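Local coordinates for protein Ika8 (Synthetic construct, PDB 6G6O) that is a computationally designed, symmetrical eight-bladed beta-propeller of WD40 type, probably made as an artificial scaffold with no natural function of its own, at residues L101-K105 and N106-S110. Residues are numbered along the deposited sequence; the frame is centred on the assembly and turned at random.
Sequences LAFSK and NIVVS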
loop_
_atom_site.group_PDB
_atom_site.type_symbol
_atom_site.label_atom_id
_atom_site.label_comp_id
_atom_site.label_asym_id
_atom_site.label_seq_id
_atom_site.Cartn_x
_atom_site.Cartn_y
_atom_site.Cartn_z
ATOM N N LEU A 101 -4.767 6.188 1.021
ATOM C CA LEU A 101 -5.549 6.096 2.242
ATOM C C LEU A 101 -4.639 5.682 3.386
ATOM O O LEU A 101 -3.757 4.836 3.218
ATOM C CB LEU A 101 -6.701 5.091 2.100
ATOM C CG LEU A 101 -7.994 5.587 1.452
ATOM C CD1 LEU A 101 -9.057 4.508 1.501
ATOM C CD2 LEU A 101 -8.487 6.845 2.139
ATOM N N ALA A 102 -4.849 6.297 4.543
ATOM C CA ALA A 102 -4.172 5.917 5.771
ATOM C C ALA A 102 -5.210 5.835 6.876
ATOM O O ALA A 102 -6.151 6.633 6.914
ATOM C CB ALA A 102 -3.066 6.910 6.144
ATOM N N PHE A 103 -5.045 4.857 7.762
ATOM C CA PHE A 103 -6.020 4.593 8.813
ATOM C C PHE A 103 -5.267 4.254 10.088
ATOM O O PHE A 103 -4.508 3.280 10.122
ATOM C CB PHE A 103 -6.962 3.453 8.410
ATOM C CG PHE A 103 -8.205 3.353 9.250
ATOM C CD1 PHE A 103 -8.516 4.327 10.182
ATOM C CD2 PHE A 103 -9.065 2.280 9.099
ATOM C CE1 PHE A 103 -9.658 4.229 10.951
ATOM C CE2 PHE A 103 -10.209 2.176 9.863
ATOM C CZ PHE A 103 -10.507 3.153 10.790
ATOM N N SER A 104 -5.467 5.064 11.124
ATOM C CA SER A 104 -4.837 4.840 12.416
ATOM C C SER A 104 -5.755 5.390 13.497
ATOM O O SER A 104 -6.301 6.488 13.353
ATOM C CB SER A 104 -3.455 5.500 12.490
ATOM O OG SER A 104 -2.763 5.113 13.665
ATOM N N LYS A 105 -5.920 4.615 14.570
ATOM C CA LYS A 105 -6.834 4.957 15.655
ATOM C C LYS A 105 -8.225 5.235 15.099
ATOM O O LYS A 105 -8.834 4.358 14.477
ATOM C CB LYS A 105 -6.307 6.155 16.451
ATOM C CG LYS A 105 -5.525 5.769 17.700
ATOM C CD LYS A 105 -4.183 5.147 17.340
ATOM C CE LYS A 105 -3.285 4.985 18.560
ATOM N NZ LYS A 105 -2.971 6.285 19.216
ATOM N N ASN A 106 -8.733 6.449 15.308
ATOM C CA ASN A 106 -10.021 6.864 14.765
ATOM C C ASN A 106 -9.870 7.972 13.727
ATOM O O ASN A 106 -10.798 8.751 13.503
ATOM C CB ASN A 106 -10.962 7.312 15.883
ATOM C CG ASN A 106 -11.429 6.159 16.746
ATOM O OD1 ASN A 106 -11.414 5.005 16.318
ATOM N ND2 ASN A 106 -11.855 6.465 17.965
ATOM N N ILE A 107 -8.710 8.047 13.083
ATOM C CA ILE A 107 -8.411 9.090 12.112
ATOM C C ILE A 107 -8.155 8.443 10.759
ATOM O O ILE A 107 -7.450 7.432 10.665
ATOM C CB ILE A 107 -7.198 9.942 12.546
ATOM C CG1 ILE A 107 -7.464 10.613 13.894
ATOM C CG2 ILE A 107 -6.875 10.986 11.496
ATOM C CD1 ILE A 107 -8.625 11.573 13.874
ATOM N N VAL A 108 -8.735 9.025 9.713
ATOM C CA VAL A 108 -8.497 8.614 8.336
ATOM C C VAL A 108 -7.875 9.786 7.593
ATOM O O VAL A 108 -8.412 10.899 7.619
ATOM C CB VAL A 108 -9.792 8.157 7.641
ATOM C CG1 VAL A 108 -9.641 8.234 6.129
ATOM C CG2 VAL A 108 -10.141 6.750 8.067
ATOM N N VAL A 109 -6.743 9.538 6.942
ATOM C CA VAL A 109 -6.076 10.523 6.100
ATOM C C VAL A 109 -6.164 10.030 4.663
ATOM O O VAL A 109 -5.686 8.936 4.344
ATOM C CB VAL A 109 -4.616 10.739 6.525
ATOM C CG1 VAL A 109 -3.976 11.816 5.677
ATOM C CG2 VAL A 109 -4.544 11.105 7.997
ATOM N N SER A 110 -6.781 10.833 3.797
ATOM C CA SER A 110 -6.958 10.482 2.395
ATOM C C SER A 110 -6.193 11.463 1.520
ATOM O O SER A 110 -6.288 12.679 1.712
ATOM C CB SER A 110 -8.440 10.475 2.012
ATOM O OG SER A 110 -9.076 11.680 2.397
#
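Ala102 and Ser104 pair with Val109 and Ile107 across a beta hairpin with a two-residue turn (Lys105, Asn106), the first two strands of a four-stranded WD40 propeller blade, closed by a type II' turn from Ser104 to Ile107. Four backbone hydrogen bonds hold it. Next to the turn, Ile107 N reaches Ser104 O at 2.9 Å, and the return bond from Ser104 N to Ile107 O is almost straight, 175° at the hydrogen. Farther in, Ala102 N meets Val109 O at 2.8 Å and Val109 N gives back to Ala102 O. Ala102 O also receives a CA-H contact from Val108 CA, at 3.4 Å.

Side chains separate onto two faces. Ala102 and Val109 sit together on one, CB to CB at 4.1 Å, and strand 138-144 of the next blade packs there through Leu141 and Phe143. Leu101, Phe103, Val108 and Ser110 occupy the other. The Phe103 side chain leaves the strand with CG opposite the backbone N (chi1 -165°), which brings one side of the ring across to Val108: Phe103 CD1 lies 3.6 Å from Val108 CG2, which comes in obliquely. Ile107 O lies at the same ring's edge, in its plane, and Lys64 makes a cation-pi contact with the Phe103 ring. An alanine here would remove the ring, so Val108 CG2 would probably lose its neighbour across the strands and Lys64 its aromatic partner. Ser110 OG, buried, is hydrogen-bonded to His94 and Trp120, while Ser110 CB rests against Leu101 CD2 at 3.6 Å.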